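Local structure of long form salivary protein D7L1 (3DXL) at residues 61-67 with 101-105; 92-96 with 113-117. The protein binds and sequesters biogenic amines and leukotrienes of the vertebrate host, thereby modulating blood feeding by the female mosquito. All coordinates share one frame. Residue numbers count along the deposited sequence, not the author numbering.

Interaction 1: residues 61-67 with 101-105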
loop_
_atom_site.group_PDB
_atom_site.type_symbol
_atom_site.label_atom_id
_atom_site.label_comp_id
_atom_site.label_asym_id
_atom_site.label_seq_id
_atom_site.Cartn_x
_atom_site.Cartn_y
_atom_site.Cartn_z
ATOM N N TYR A 61 -1.564 8.726 -14.674
ATOM C CA TYR A 61 -1.218 8.161 -15.971
ATOM C C TYR A 61 -1.896 6.814 -16.107
ATOM O O TYR A 61 -1.747 5.933 -15.253
ATOM C CB TYR A 61 0.299 8.058 -16.218
ATOM C CG TYR A 61 0.624 7.465 -17.578
ATOM C CD1 TYR A 61 0.464 8.223 -18.747
ATOM C CD2 TYR A 61 1.040 6.137 -17.705
ATOM C CE1 TYR A 61 0.730 7.678 -19.990
ATOM C CE2 TYR A 61 1.309 5.584 -18.950
ATOM C CZ TYR A 61 1.151 6.364 -20.083
ATOM O OH TYR A 61 1.419 5.796 -21.301
ATOM N N ASP A 62 -2.652 6.676 -17.187
ATOM C CA ASP A 62 -3.374 5.461 -17.500
ATOM C C ASP A 62 -2.594 4.712 -18.581
ATOM O O ASP A 62 -2.606 5.122 -19.744
ATOM C CB ASP A 62 -4.788 5.825 -17.962
ATOM C CG ASP A 62 -5.647 4.613 -18.265
ATOM O OD1 ASP A 62 -5.094 3.523 -18.532
ATOM O OD2 ASP A 62 -6.881 4.775 -18.262
ATOM N N PRO A 63 -1.896 3.624 -18.198
ATOM C CA PRO A 63 -1.034 2.896 -19.125
ATOM C C PRO A 63 -1.801 2.137 -20.209
ATOM O O PRO A 63 -1.217 1.806 -21.239
ATOM C CB PRO A 63 -0.281 1.919 -18.214
ATOM C CG PRO A 63 -1.189 1.716 -17.063
ATOM C CD PRO A 63 -1.873 3.027 -16.846
ATOM N N VAL A 64 -3.084 1.870 -19.962
ATOM C CA VAL A 64 -3.960 1.214 -20.933
ATOM C C VAL A 64 -4.380 2.235 -21.997
ATOM O O VAL A 64 -4.275 1.980 -23.200
ATOM C CB VAL A 64 -5.205 0.577 -20.249
ATOM C CG1 VAL A 64 -6.124 -0.083 -21.275
ATOM C CG2 VAL A 64 -4.786 -0.447 -19.189
ATOM N N ALA A 65 -4.832 3.402 -21.537
ATOM C CA ALA A 65 -5.227 4.490 -22.427
ATOM C C ALA A 65 -4.017 5.147 -23.094
ATOM O O ALA A 65 -4.166 5.806 -24.128
ATOM C CB ALA A 65 -6.038 5.529 -21.658
ATOM N N GLN A 66 -2.831 4.950 -22.513
ATOM C CA GLN A 66 -1.592 5.651 -22.903
ATOM C C GLN A 66 -1.788 7.171 -22.941
ATOM O O GLN A 66 -1.366 7.861 -23.883
ATOM C CB GLN A 66 -0.976 5.087 -24.196
ATOM C CG GLN A 66 -0.277 3.737 -23.976
ATOM C CD GLN A 66 0.664 3.344 -25.098
ATOM O OE1 GLN A 66 1.887 3.319 -24.926
ATOM N NE2 GLN A 66 0.099 3.025 -26.255
ATOM N N LYS A 67 -2.450 7.669 -21.899
ATOM C CA LYS A 67 -2.730 9.089 -21.713
ATOM C C LYS A 67 -2.755 9.390 -20.227
ATOM O O LYS A 67 -2.952 8.491 -19.398
ATOM C CB LYS A 67 -4.121 9.464 -22.225
ATOM C CG LYS A 67 -4.473 9.077 -23.623
ATOM C CD LYS A 67 -5.960 9.285 -23.816
ATOM C CE LYS A 67 -6.376 8.897 -25.203
ATOM N NZ LYS A 67 -7.728 9.382 -25.476
ATOM N N SER A 101 -1.192 12.694 -25.494
ATOM C CA SER A 101 -1.117 11.248 -25.357
ATOM C C SER A 101 0.358 10.858 -25.335
ATOM O O SER A 101 1.178 11.446 -26.041
ATOM C CB SER A 101 -1.879 10.572 -26.486
ATOM O OG SER A 101 -3.250 10.893 -26.374
ATOM N N THR A 102 0.709 9.914 -24.469
ATOM C CA THR A 102 2.107 9.665 -24.156
ATOM C C THR A 102 2.381 8.171 -24.050
ATOM O O THR A 102 1.616 7.438 -23.414
ATOM C CB THR A 102 2.495 10.396 -22.836
ATOM O OG1 THR A 102 2.346 11.812 -23.007
ATOM C CG2 THR A 102 3.928 10.099 -22.423
ATOM N N ASN A 103 3.477 7.737 -24.668
ATOM C CA ASN A 103 3.901 6.335 -24.649
ATOM C C ASN A 103 4.139 5.798 -23.240
ATOM O O ASN A 103 4.621 6.520 -22.368
ATOM C CB ASN A 103 5.175 6.146 -25.480
ATOM C CG ASN A 103 4.965 6.415 -26.965
ATOM O OD1 ASN A 103 3.835 6.420 -27.460
ATOM N ND2 ASN A 103 6.064 6.636 -27.681
ATOM N N ASN A 104 3.798 4.525 -23.044
ATOM C CA ASN A 104 3.926 3.843 -21.756
ATOM C C ASN A 104 5.346 3.322 -21.516
ATOM O O ASN A 104 5.583 2.113 -21.433
ATOM C CB ASN A 104 2.889 2.711 -21.663
ATOM C CG ASN A 104 2.903 2.001 -20.316
ATOM O OD1 ASN A 104 3.200 2.604 -19.285
ATOM N ND2 ASN A 104 2.583 0.711 -20.325
ATOM N N ASP A 105 6.291 4.252 -21.448
ATOM C CA ASP A 105 7.640 3.975 -20.983
ATOM C C ASP A 105 8.020 5.051 -19.975
ATOM O O ASP A 105 7.510 6.173 -20.030
ATOM C CB ASP A 105 8.644 3.880 -22.144
ATOM C CG ASP A 105 8.781 5.176 -22.927
ATOM O OD1 ASP A 105 8.093 5.311 -23.967
ATOM O OD2 ASP A 105 9.582 6.043 -22.525
#

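Interaction 2: residues 92-96 with 113-117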
loop_
_atom_site.group_PDB
_atom_site.type_symbol
_atom_site.label_atom_id
_atom_site.label_comp_id
_atom_site.label_asym_id
_atom_site.label_seq_id
_atom_site.Cartn_x
_atom_site.Cartn_y
_atom_site.Cartn_z
ATOM N N TYR A 92 -4.372 22.823 -12.112
ATOM C CA TYR A 92 -3.589 21.592 -12.111
ATOM C C TYR A 92 -4.283 20.526 -12.959
ATOM O O TYR A 92 -3.659 19.897 -13.823
ATOM C CB TYR A 92 -3.373 21.143 -10.659
ATOM C CG TYR A 92 -2.742 19.782 -10.429
ATOM C CD1 TYR A 92 -1.730 19.298 -11.251
ATOM C CD2 TYR A 92 -3.147 18.996 -9.349
ATOM C CE1 TYR A 92 -1.150 18.054 -11.011
ATOM C CE2 TYR A 92 -2.574 17.752 -9.103
ATOM C CZ TYR A 92 -1.584 17.289 -9.932
ATOM O OH TYR A 92 -1.020 16.055 -9.669
ATOM N N ALA A 93 -5.581 20.338 -12.741
ATOM C CA ALA A 93 -6.335 19.371 -13.530
ATOM C C ALA A 93 -6.290 19.714 -15.023
ATOM O O ALA A 93 -6.104 18.835 -15.867
ATOM C CB ALA A 93 -7.770 19.286 -13.046
ATOM N N ASN A 94 -6.457 20.999 -15.340
ATOM C CA ASN A 94 -6.361 21.474 -16.720
ATOM C C ASN A 94 -5.013 21.158 -17.365
ATOM O O ASN A 94 -4.966 20.698 -18.504
ATOM C CB ASN A 94 -6.656 22.978 -16.805
ATOM C CG ASN A 94 -8.124 23.294 -16.622
ATOM O OD1 ASN A 94 -8.983 22.420 -16.749
ATOM N ND2 ASN A 94 -8.424 24.555 -16.324
ATOM N N ALA A 95 -3.923 21.403 -16.637
ATOM C CA ALA A 95 -2.582 21.092 -17.140
ATOM C C ALA A 95 -2.420 19.596 -17.443
ATOM O O ALA A 95 -1.837 19.217 -18.457
ATOM C CB ALA A 95 -1.518 21.577 -16.172
ATOM N N VAL A 96 -2.966 18.746 -16.576
ATOM C CA VAL A 96 -2.929 17.300 -16.817
ATOM C C VAL A 96 -3.788 16.914 -18.029
ATOM O O VAL A 96 -3.327 16.193 -18.913
ATOM C CB VAL A 96 -3.329 16.493 -15.554
ATOM C CG1 VAL A 96 -3.452 14.996 -15.871
ATOM C CG2 VAL A 96 -2.303 16.706 -14.453
ATOM N N TYR A 113 5.141 14.655 -17.729
ATOM C CA TYR A 113 4.574 15.133 -16.480
ATOM C C TYR A 113 5.451 16.136 -15.725
ATOM O O TYR A 113 4.933 16.960 -14.983
ATOM C CB TYR A 113 4.184 13.953 -15.560
ATOM C CG TYR A 113 3.446 14.405 -14.319
ATOM C CD1 TYR A 113 2.087 14.731 -14.369
ATOM C CD2 TYR A 113 4.107 14.529 -13.099
ATOM C CE1 TYR A 113 1.412 15.169 -13.243
ATOM C CE2 TYR A 113 3.440 14.971 -11.969
ATOM C CZ TYR A 113 2.089 15.288 -12.045
ATOM O OH TYR A 113 1.434 15.734 -10.923
ATOM N N ASP A 114 6.771 16.067 -15.894
ATOM C CA ASP A 114 7.681 16.890 -15.087
ATOM C C ASP A 114 7.317 18.402 -15.087
ATOM O O ASP A 114 7.321 19.024 -14.036
ATOM C CB ASP A 114 9.140 16.642 -15.497
ATOM C CG ASP A 114 10.141 17.275 -14.555
ATOM O OD1 ASP A 114 10.006 17.158 -13.321
ATOM O OD2 ASP A 114 11.102 17.877 -15.068
ATOM N N PRO A 115 7.000 18.997 -16.258
ATOM C CA PRO A 115 6.603 20.422 -16.220
ATOM C C PRO A 115 5.369 20.693 -15.354
ATOM O O PRO A 115 5.288 21.743 -14.698
ATOM C CB PRO A 115 6.299 20.745 -17.691
ATOM C CG PRO A 115 7.127 19.762 -18.456
ATOM C CD PRO A 115 7.011 18.484 -17.637
ATOM N N VAL A 116 4.430 19.746 -15.341
ATOM C CA VAL A 116 3.228 19.860 -14.529
ATOM C C VAL A 116 3.577 19.721 -13.053
ATOM O O VAL A 116 3.105 20.487 -12.224
ATOM C CB VAL A 116 2.158 18.814 -14.929
ATOM C CG1 VAL A 116 0.938 18.900 -14.015
ATOM C CG2 VAL A 116 1.754 18.994 -16.394
ATOM N N HIS A 117 4.434 18.751 -12.736
ATOM C CA HIS A 117 4.900 18.576 -11.373
ATOM C C HIS A 117 5.462 19.896 -10.826
ATOM O O HIS A 117 5.107 20.330 -9.735
ATOM C CB HIS A 117 5.960 17.473 -11.321
ATOM C CG HIS A 117 6.530 17.251 -9.960
ATOM N ND1 HIS A 117 5.816 16.653 -8.943
ATOM C CD2 HIS A 117 7.744 17.551 -9.445
ATOM C CE1 HIS A 117 6.571 16.594 -7.860
ATOM N NE2 HIS A 117 7.745 17.129 -8.139
#

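Interaction 1: residues 61-67 with 101-105
A small beta-hairpin, closed by a G1 beta bulge in which Gln-66 and Lys-67 face Asp-62, is fastened here to the loop that joins helices 86-97 and 106-119. Ser-101 lies beside Lys-67, CA to CA 4.5 Å, with Ser-101 OG 3.5 Å from Lys-67 CG. Thr-102 is held twice through its backbone. Its N donates to Gln-66 O (3.0 Å, 156°), while its O accepts from Tyr-61 OH at 2.7 Å; the Thr-102 side chain, whose OG1 is hydrogen-bonded to Pro-100 O, packs against helix 106-119. Asn-103 directs its CB away from the hairpin, and its CA passes 3.6 Å from Gln-66 OE1. Gln-66 OE1 accepts a hydrogen bond from Asn-104 N at 2.9 Å. Asn-104, the centre of an inverse gamma turn, also sets OD1 3.7 Å from Pro-63 CB, although the polar partner of this oxygen is Lys-52. Asp-105 then N-caps helix 106-119 through Ala-108 N. All three cross-segment hydrogen bonds use main-chain atoms of the 101-105 loop, two of them meeting side chains of the hairpin, so these bonds hold the course of the loop backbone, while loop side chains add packing.

Interaction 2: residues 92-96 with 113-117
Helices 86-97 and 106-119 run almost antiparallel at this point: the axes of segments 92-96 and 113-117 approach to 10.2 Å, at 170° between their N-to-C directions, forming a helical hairpin within the largely helical N-terminal odorant-binding-protein (PBP/GOBP) domain. The backbones come nearest at Ala-95 and Val-116, whose CA atoms are 6.5 Å apart and whose CB atoms both point toward the opposing helix. Pro-115 lies at a kink in the second helix, where the N atoms of Pro-115 and Val-116 lack bonds to the preceding turn. On that helix His-117 NE2 is hydrogen-bonded to the backbone O of Trp-37, a leukotriene E4-binding residue. Val-116 is the central apolar contact: CG2 lies 4.2 Å from Ala-95 CB, and CG1 reaches Val-96 CG2 at 3.9 Å and the ring edge of Tyr-92 at CE1, 3.8 Å away. Val-96 CG2 also meets the edge of the Tyr-113 ring, 4.2 Å from CE1. Beside this apolar patch, Tyr-92 OH, which also binds a glycerol, and Tyr-113 OH share a hydrogen bond of 2.8 Å.

Overall arrangement
Interaction 2 pairs helices 86-97 and 106-119 side by side, while interaction 1 ties the loop that joins them to the hairpin after helix 45-58. Their centres are 15 Å apart and their nearest atoms about 7 Å, so they do not touch directly. Phe-68 bridges the gap, its ring edge-to-face with Tyr-61 of interaction 1 and its side chain against Val-96 and Tyr-113 of interaction 2. Interaction 1 lies away from the ligand sites. Interaction 2 is nearer the lipid pocket, with the side chains of Tyr-113 and the leukotriene E4-binding Trp-37 about 6 Å apart; the glycerol hydrogen-bonded to Tyr-92 OH is probably from crystallisation.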